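Local coordinates for protein adenosine deaminase (Burkholderia ambifaria, PDB 4GXW) that binds a zinc ion and probably removes the amino group of a purine such as adenine or adenosine by hydrolysis, at residues 119-131 against 166-178. Numbering follows the deposited sequence.
Sequences PTGTVRVSGIPYA and EAVAIVDWMKANR
Helix 119-126 runs nearly perpendicular to helix 166-176, their axes 97° apart, and the chain turns at G127, whose positive phi suits glycine, to start a second helix at Y130 beside W173. W173 is the knob of the contact, its broad indole touching P119, V123, R124 and Y130. The Y130 and W173 rings lie almost parallel but slid apart, so each methylene covers the other ring: W173 CB stands 3.5 Å from the Y130 ring centroid, and Y130 CB sits over the five-membered ring. With CG anti to the backbone N (chi1 -176°), the Y130 ring extends across helix 166-176, placing OH, hydrogen-bonded to Q134, beside M174 CG (3.5 Å). In this TIM-barrel fold, helix 119-126 and the start of helix 130-148, after strand 110-117, pack against helix 164-176, which follows the adjacent strand 151-159; P156 of that strand touches P119, Y130 and M174. Branched V123 lays CG2 over the six-membered ring of W173. At the more exposed end, R124 grips E166 OE1 side-on through NE (2.9 Å) and NH2 (3.1 Å), while W173 CH2 lies over one face of the R124 guanidinium, the planes inclined by 56° rather than stacked. The carboxylate OE1 also accepts from a water, which donates to E166 O and takes the T120 hydroxyl proton. N177's amide serves twice: ND2 donates almost straight to W173 O (2.9 Å), and OD1 accepts from a water shared with A131 O.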
ATOM      1  N   PRO A 119       0.202  12.339   9.548  1.00  7.81           N
ATOM      2  CA  PRO A 119       0.795  13.387  10.393  1.00  8.92           C
ATOM      3  C   PRO A 119      -0.038  13.773  11.608  1.00  8.73           C
ATOM      4  O   PRO A 119       0.530  14.269  12.579  1.00  9.55           O
ATOM      5  CB  PRO A 119       0.903  14.592   9.455  1.00 11.92           C
ATOM      6  CG  PRO A 119       0.652  14.079   8.083  1.00 15.17           C
ATOM      7  CD  PRO A 119      -0.153  12.825   8.205  1.00 10.00           C
ATOM      8  N   THR A 120      -1.355  13.575  11.554  1.00  9.05           N
ATOM      9  CA  THR A 120      -2.196  13.950  12.686  1.00  8.99           C
ATOM     10  C   THR A 120      -1.774  13.216  13.956  1.00  8.39           C
ATOM     11  O   THR A 120      -1.558  13.840  15.002  1.00  9.69           O
ATOM     12  CB  THR A 120      -3.687  13.711  12.396  1.00 10.06           C
ATOM     13  OG1 THR A 120      -4.065  14.438  11.225  1.00 10.22           O
ATOM     14  CG2 THR A 120      -4.546  14.155  13.570  1.00 12.11           C
ATOM     15  N   GLY A 121      -1.628  11.898  13.867  1.00  9.08           N
ATOM     16  CA  GLY A 121      -1.160  11.115  14.999  1.00 10.13           C
ATOM     17  C   GLY A 121       0.213  11.557  15.480  1.00  9.43           C
ATOM     18  O   GLY A 121       0.450  11.687  16.679  1.00 10.13           O
ATOM     19  N   THR A 122       1.128  11.802  14.554  1.00  8.46           N
ATOM     20  CA  THR A 122       2.479  12.188  14.931  1.00  8.76           C
ATOM     21  C   THR A 122       2.504  13.536  15.656  1.00  8.68           C
ATOM     22  O   THR A 122       3.137  13.674  16.705  1.00  9.61           O
ATOM     23  CB  THR A 122       3.378  12.216  13.692  1.00  7.99           C
ATOM     24  OG1 THR A 122       3.425  10.895  13.137  1.00  9.96           O
ATOM     25  CG2 THR A 122       4.780  12.684  14.051  1.00 10.10           C
ATOM     26  N   VAL A 123       1.827  14.530  15.095  1.00  8.82           N
ATOM     27  CA  VAL A 123       1.843  15.869  15.684  1.00  9.43           C
ATOM     28  C   VAL A 123       0.998  15.952  16.960  1.00  8.78           C
ATOM     29  O   VAL A 123       1.464  16.452  17.988  1.00  9.75           O
ATOM     30  CB  VAL A 123       1.380  16.945  14.671  1.00 10.00           C
ATOM     31  CG1 VAL A 123       1.376  18.321  15.318  1.00 11.96           C
ATOM     32  CG2 VAL A 123       2.278  16.947  13.442  1.00 10.62           C
ATOM     33  N   ARG A 124      -0.231  15.442  16.900  1.00  9.01           N
ATOM     34  CA  ARG A 124      -1.172  15.598  18.010  1.00 10.57           C
ATOM     35  C   ARG A 124      -0.987  14.576  19.120  1.00 11.21           C
ATOM     36  O   ARG A 124      -1.236  14.881  20.282  1.00 13.69           O
ATOM     37  CB  ARG A 124      -2.620  15.523  17.519  1.00 10.24           C
ATOM     38  CG  ARG A 124      -2.962  16.409  16.331  1.00 12.01           C
ATOM     39  CD  ARG A 124      -2.786  17.887  16.617  1.00 14.53           C
ATOM     40  NE  ARG A 124      -3.359  18.669  15.523  1.00 14.97           N
ATOM     41  CZ  ARG A 124      -2.967  19.890  15.170  1.00 14.18           C
ATOM     42  NH1 ARG A 124      -1.980  20.495  15.818  1.00 16.31           N
ATOM     43  NH2 ARG A 124      -3.565  20.496  14.154  1.00 15.38           N
ATOM     44  N   VAL A 125      -0.601  13.352  18.767  1.00 10.93           N
ATOM     45  CA  VAL A 125      -0.502  12.293  19.768  1.00 11.23           C
ATOM     46  C   VAL A 125       0.952  12.051  20.182  1.00 10.33           C
ATOM     47  O   VAL A 125       1.265  12.097  21.371  1.00 11.90           O
ATOM     48  CB  VAL A 125      -1.205  10.999  19.309  1.00  8.94           C
ATOM     49  CG1 VAL A 125      -1.025   9.899  20.340  1.00 14.47           C
ATOM     50  CG2 VAL A 125      -2.684  11.266  19.072  1.00 13.41           C
ATOM     51  N   SER A 126       1.844  11.830  19.218  1.00  9.04           N
ATOM     52  CA  SER A 126       3.258  11.665  19.565  1.00 11.06           C
ATOM     53  C   SER A 126       3.892  12.969  20.043  1.00 12.02           C
ATOM     54  O   SER A 126       4.882  12.945  20.767  1.00 11.64           O
ATOM     55  CB  SER A 126       4.065  11.101  18.392  1.00  9.54           C
ATOM     56  OG  SER A 126       3.416   9.995  17.795  1.00  9.24           O
ATOM     57  N   GLY A 127       3.326  14.102  19.634  1.00  9.67           N
ATOM     58  CA  GLY A 127       3.842  15.408  20.022  1.00 10.39           C
ATOM     59  C   GLY A 127       5.150  15.773  19.336  1.00  9.62           C
ATOM     60  O   GLY A 127       6.026  16.404  19.936  1.00 11.06           O
ATOM     61  N   ILE A 128       5.294  15.344  18.087  1.00  9.50           N
ATOM     62  CA  ILE A 128       6.458  15.687  17.278  1.00 10.37           C
ATOM     63  C   ILE A 128       6.023  16.684  16.210  1.00  9.66           C
ATOM     64  O   ILE A 128       5.134  16.392  15.415  1.00 10.65           O
ATOM     65  CB  ILE A 128       7.043  14.443  16.595  1.00 10.52           C
ATOM     66  CG1 ILE A 128       7.474  13.414  17.647  1.00 12.77           C
ATOM     67  CG2 ILE A 128       8.219  14.827  15.709  1.00 13.65           C
ATOM     68  CD1 ILE A 128       7.886  12.072  17.061  1.00 14.67           C
ATOM     69  N   PRO A 129       6.625  17.881  16.204  1.00  9.80           N
ATOM     70  CA  PRO A 129       6.212  18.899  15.230  1.00 11.05           C
ATOM     71  C   PRO A 129       6.318  18.411  13.787  1.00  9.95           C
ATOM     72  O   PRO A 129       7.254  17.663  13.449  1.00  9.27           O
ATOM     73  CB  PRO A 129       7.205  20.038  15.479  1.00 11.62           C
ATOM     74  CG  PRO A 129       7.580  19.887  16.924  1.00 15.25           C
ATOM     75  CD  PRO A 129       7.618  18.396  17.164  1.00 11.12           C
ATOM     76  N   TYR A 130       5.355  18.822  12.959  1.00  9.04           N
ATOM     77  CA  TYR A 130       5.294  18.391  11.567  1.00  8.54           C
ATOM     78  C   TYR A 130       6.639  18.564  10.855  1.00  9.72           C
ATOM     79  O   TYR A 130       7.122  17.652  10.188  1.00  8.92           O
ATOM     80  CB  TYR A 130       4.208  19.140  10.764  1.00  9.32           C
ATOM     81  CG  TYR A 130       4.115  18.586   9.368  1.00  8.69           C
ATOM     82  CD1 TYR A 130       4.920  19.076   8.344  1.00 10.17           C
ATOM     83  CD2 TYR A 130       3.272  17.522   9.083  1.00  9.99           C
ATOM     84  CE1 TYR A 130       4.884  18.535   7.081  1.00  8.87           C
ATOM     85  CE2 TYR A 130       3.220  16.971   7.817  1.00  8.80           C
ATOM     86  CZ  TYR A 130       4.031  17.472   6.819  1.00  8.52           C
ATOM     87  OH  TYR A 130       3.976  16.901   5.565  1.00  9.97           O
ATOM     88  N   ALA A 131       7.213  19.758  10.965  1.00  8.88           N
ATOM     89  CA  ALA A 131       8.425  20.088  10.218  1.00  9.39           C
ATOM     90  C   ALA A 131       9.561  19.119  10.528  1.00  9.10           C
ATOM     91  O   ALA A 131      10.284  18.682   9.633  1.00  9.69           O
ATOM     92  CB  ALA A 131       8.853  21.523  10.499  1.00 10.65           C
ATOM     93  N   GLU A 166      -8.599  18.663  10.793  1.00 11.94           N
ATOM     94  CA  GLU A 166      -7.263  18.089  10.911  1.00 13.58           C
ATOM     95  C   GLU A 166      -6.721  17.782   9.524  1.00  9.86           C
ATOM     96  O   GLU A 166      -5.519  17.880   9.281  1.00 11.62           O
ATOM     97  CB  GLU A 166      -7.254  16.833  11.794  1.00 12.97           C
ATOM     98  CG  GLU A 166      -7.556  17.089  13.270  1.00 14.14           C
ATOM     99  CD  GLU A 166      -6.500  17.922  13.990  1.00 16.62           C
ATOM    100  OE1 GLU A 166      -5.365  18.070  13.489  1.00 15.68           O
ATOM    101  OE2 GLU A 166      -6.810  18.426  15.088  1.00 27.61           O
ATOM    102  N   ALA A 167      -7.618  17.428   8.607  1.00 10.60           N
ATOM    103  CA  ALA A 167      -7.234  17.151   7.231  1.00  9.98           C
ATOM    104  C   ALA A 167      -6.724  18.425   6.544  1.00 10.37           C
ATOM    105  O   ALA A 167      -5.690  18.402   5.873  1.00 10.23           O
ATOM    106  CB  ALA A 167      -8.411  16.534   6.456  1.00 11.19           C
ATOM    107  N   VAL A 168      -7.437  19.535   6.735  1.00  9.09           N
ATOM    108  CA  VAL A 168      -6.981  20.823   6.224  1.00 11.56           C
ATOM    109  C   VAL A 168      -5.621  21.185   6.825  1.00 10.02           C
ATOM    110  O   VAL A 168      -4.739  21.689   6.121  1.00 11.49           O
ATOM    111  CB  VAL A 168      -8.029  21.933   6.474  1.00 10.62           C
ATOM    112  CG1 VAL A 168      -7.477  23.316   6.102  1.00 11.60           C
ATOM    113  CG2 VAL A 168      -9.299  21.636   5.687  1.00 13.05           C
ATOM    114  N   ALA A 169      -5.438  20.899   8.115  1.00  9.59           N
ATOM    115  CA  ALA A 169      -4.167  21.182   8.784  1.00 12.16           C
ATOM    116  C   ALA A 169      -2.990  20.477   8.102  1.00  9.90           C
ATOM    117  O   ALA A 169      -1.894  21.033   7.997  1.00 12.11           O
ATOM    118  CB  ALA A 169      -4.241  20.821  10.277  1.00 12.77           C
ATOM    119  N   ILE A 170      -3.211  19.257   7.617  1.00  9.86           N
ATOM    120  CA  ILE A 170      -2.156  18.525   6.916  1.00 11.20           C
ATOM    121  C   ILE A 170      -1.695  19.250   5.658  1.00 10.44           C
ATOM    122  O   ILE A 170      -0.486  19.386   5.412  1.00 11.39           O
ATOM    123  CB  ILE A 170      -2.623  17.113   6.526  1.00 11.19           C
ATOM    124  CG1 ILE A 170      -2.814  16.266   7.782  1.00 11.65           C
ATOM    125  CG2 ILE A 170      -1.645  16.451   5.554  1.00 13.25           C
ATOM    126  CD1 ILE A 170      -3.453  14.931   7.508  1.00 14.39           C
ATOM    127  N   VAL A 171      -2.653  19.722   4.865  1.00 10.44           N
ATOM    128  CA  VAL A 171      -2.303  20.431   3.646  1.00 10.26           C
ATOM    129  C   VAL A 171      -1.558  21.726   3.979  1.00  9.68           C
ATOM    130  O   VAL A 171      -0.585  22.074   3.306  1.00 10.37           O
ATOM    131  CB  VAL A 171      -3.526  20.686   2.736  1.00 11.90           C
ATOM    132  CG1 VAL A 171      -3.089  21.353   1.447  1.00 12.70           C
ATOM    133  CG2 VAL A 171      -4.232  19.370   2.420  1.00 13.86           C
ATOM    134  N   ASP A 172      -1.997  22.418   5.035  1.00 10.93           N
ATOM    135  CA  ASP A 172      -1.290  23.608   5.523  1.00 11.24           C
ATOM    136  C   ASP A 172       0.171  23.269   5.864  1.00 11.57           C
ATOM    137  O   ASP A 172       1.102  23.975   5.471  1.00 11.41           O
ATOM    138  CB  ASP A 172      -1.990  24.206   6.760  1.00 12.47           C
ATOM    139  CG  ASP A 172      -3.332  24.853   6.441  1.00 18.23           C
ATOM    140  OD1 ASP A 172      -3.569  25.228   5.272  1.00 17.37           O
ATOM    141  OD2 ASP A 172      -4.145  25.012   7.380  1.00 21.86           O
ATOM    142  N   TRP A 173       0.366  22.182   6.603  1.00 10.61           N
ATOM    143  CA  TRP A 173       1.717  21.741   6.945  1.00 11.08           C
ATOM    144  C   TRP A 173       2.552  21.458   5.705  1.00  9.39           C
ATOM    145  O   TRP A 173       3.722  21.837   5.638  1.00 10.31           O
ATOM    146  CB  TRP A 173       1.667  20.489   7.823  1.00 12.21           C
ATOM    147  CG  TRP A 173       1.318  20.756   9.248  1.00 12.37           C
ATOM    148  CD1 TRP A 173       1.674  21.847   9.991  1.00 15.21           C
ATOM    149  CD2 TRP A 173       0.550  19.910  10.113  1.00 11.59           C
ATOM    150  NE1 TRP A 173       1.171  21.728  11.266  1.00 17.71           N
ATOM    151  CE2 TRP A 173       0.472  20.551  11.361  1.00 14.77           C
ATOM    152  CE3 TRP A 173      -0.072  18.671   9.950  1.00 12.51           C
ATOM    153  CZ2 TRP A 173      -0.211  19.993  12.444  1.00 18.08           C
ATOM    154  CZ3 TRP A 173      -0.746  18.120  11.026  1.00 13.07           C
ATOM    155  CH2 TRP A 173      -0.820  18.785  12.250  1.00 14.18           C
ATOM    156  N   MET A 174       1.950  20.782   4.733  1.00  8.93           N
ATOM    157  CA  MET A 174       2.656  20.409   3.507  1.00  9.40           C
ATOM    158  C   MET A 174       3.099  21.635   2.719  1.00 10.49           C
ATOM    159  O   MET A 174       4.227  21.686   2.231  1.00 11.64           O
ATOM    160  CB  MET A 174       1.794  19.494   2.635  1.00  9.85           C
ATOM    161  CG  MET A 174       1.592  18.101   3.241  1.00 11.11           C
ATOM    162  SD  MET A 174       0.323  17.144   2.404  1.00 10.54           S
ATOM    163  CE  MET A 174       1.045  16.941   0.771  1.00 12.42           C
ATOM    164  N   LYS A 175       2.211  22.622   2.612  1.00 10.60           N
ATOM    165  CA  LYS A 175       2.529  23.872   1.927  1.00 12.03           C
ATOM    166  C   LYS A 175       3.684  24.631   2.579  1.00 12.54           C
ATOM    167  O   LYS A 175       4.456  25.305   1.892  1.00 14.46           O
ATOM    168  CB  LYS A 175       1.293  24.776   1.869  1.00 12.34           C
ATOM    169  CG  LYS A 175       0.265  24.326   0.847  1.00 14.54           C
ATOM    170  CD  LYS A 175      -0.924  25.283   0.760  1.00 18.33           C
ATOM    171  CE  LYS A 175      -1.917  25.049   1.889  1.00 23.36           C
ATOM    172  NZ  LYS A 175      -3.238  25.719   1.630  1.00 26.42           N
ATOM    173  N   ALA A 176       3.787  24.524   3.904  1.00 11.97           N
ATOM    174  CA  ALA A 176       4.807  25.226   4.677  1.00 13.26           C
ATOM    175  C   ALA A 176       6.142  24.488   4.674  1.00 13.52           C
ATOM    176  O   ALA A 176       7.156  25.020   5.140  1.00 16.34           O
ATOM    177  CB  ALA A 176       4.318  25.430   6.117  1.00 14.49           C
ATOM    178  N   ASN A 177       6.137  23.257   4.167  1.00 12.94           N
ATOM    179  CA  ASN A 177       7.322  22.405   4.183  1.00 12.73           C
ATOM    180  C   ASN A 177       7.509  21.664   2.870  1.00 13.72           C
ATOM    181  O   ASN A 177       7.632  20.443   2.857  1.00 15.97           O
ATOM    182  CB  ASN A 177       7.215  21.368   5.304  1.00 15.01           C
ATOM    183  CG  ASN A 177       7.240  21.988   6.677  1.00 17.80           C
ATOM    184  OD1 ASN A 177       8.314  22.219   7.246  1.00 20.42           O
ATOM    185  ND2 ASN A 177       6.062  22.259   7.230  1.00 13.00           N
ATOM    186  N   ARG A 178       7.526  22.389   1.758  1.00 12.85           N
ATOM    187  CA  ARG A 178       7.574  21.723   0.463  1.00 13.68           C
ATOM    188  C   ARG A 178       8.883  20.972   0.266  1.00 14.15           C
ATOM    189  O   ARG A 178       9.957  21.443   0.649  1.00 15.28           O
ATOM    190  CB  ARG A 178       7.337  22.708  -0.682  1.00 16.41           C
ATOM    191  CG  ARG A 178       5.894  23.188  -0.787  1.00 14.22           C
ATOM    192  CD  ARG A 178       5.704  24.076  -2.012  1.00 16.29           C
ATOM    193  NE  ARG A 178       4.336  24.569  -2.154  1.00 17.23           N
ATOM    194  CZ  ARG A 178       3.370  23.928  -2.806  1.00 16.61           C
ATOM    195  NH1 ARG A 178       3.615  22.761  -3.381  1.00 18.50           N
ATOM    196  NH2 ARG A 178       2.157  24.456  -2.886  1.00 20.31           N
TER
HETATM  197  O   HOH W   1      -3.853  17.108  11.456  1.00 12.95           O
HETATM  198  O   HOH W   2      10.420  19.915   7.153  1.00 16.47           O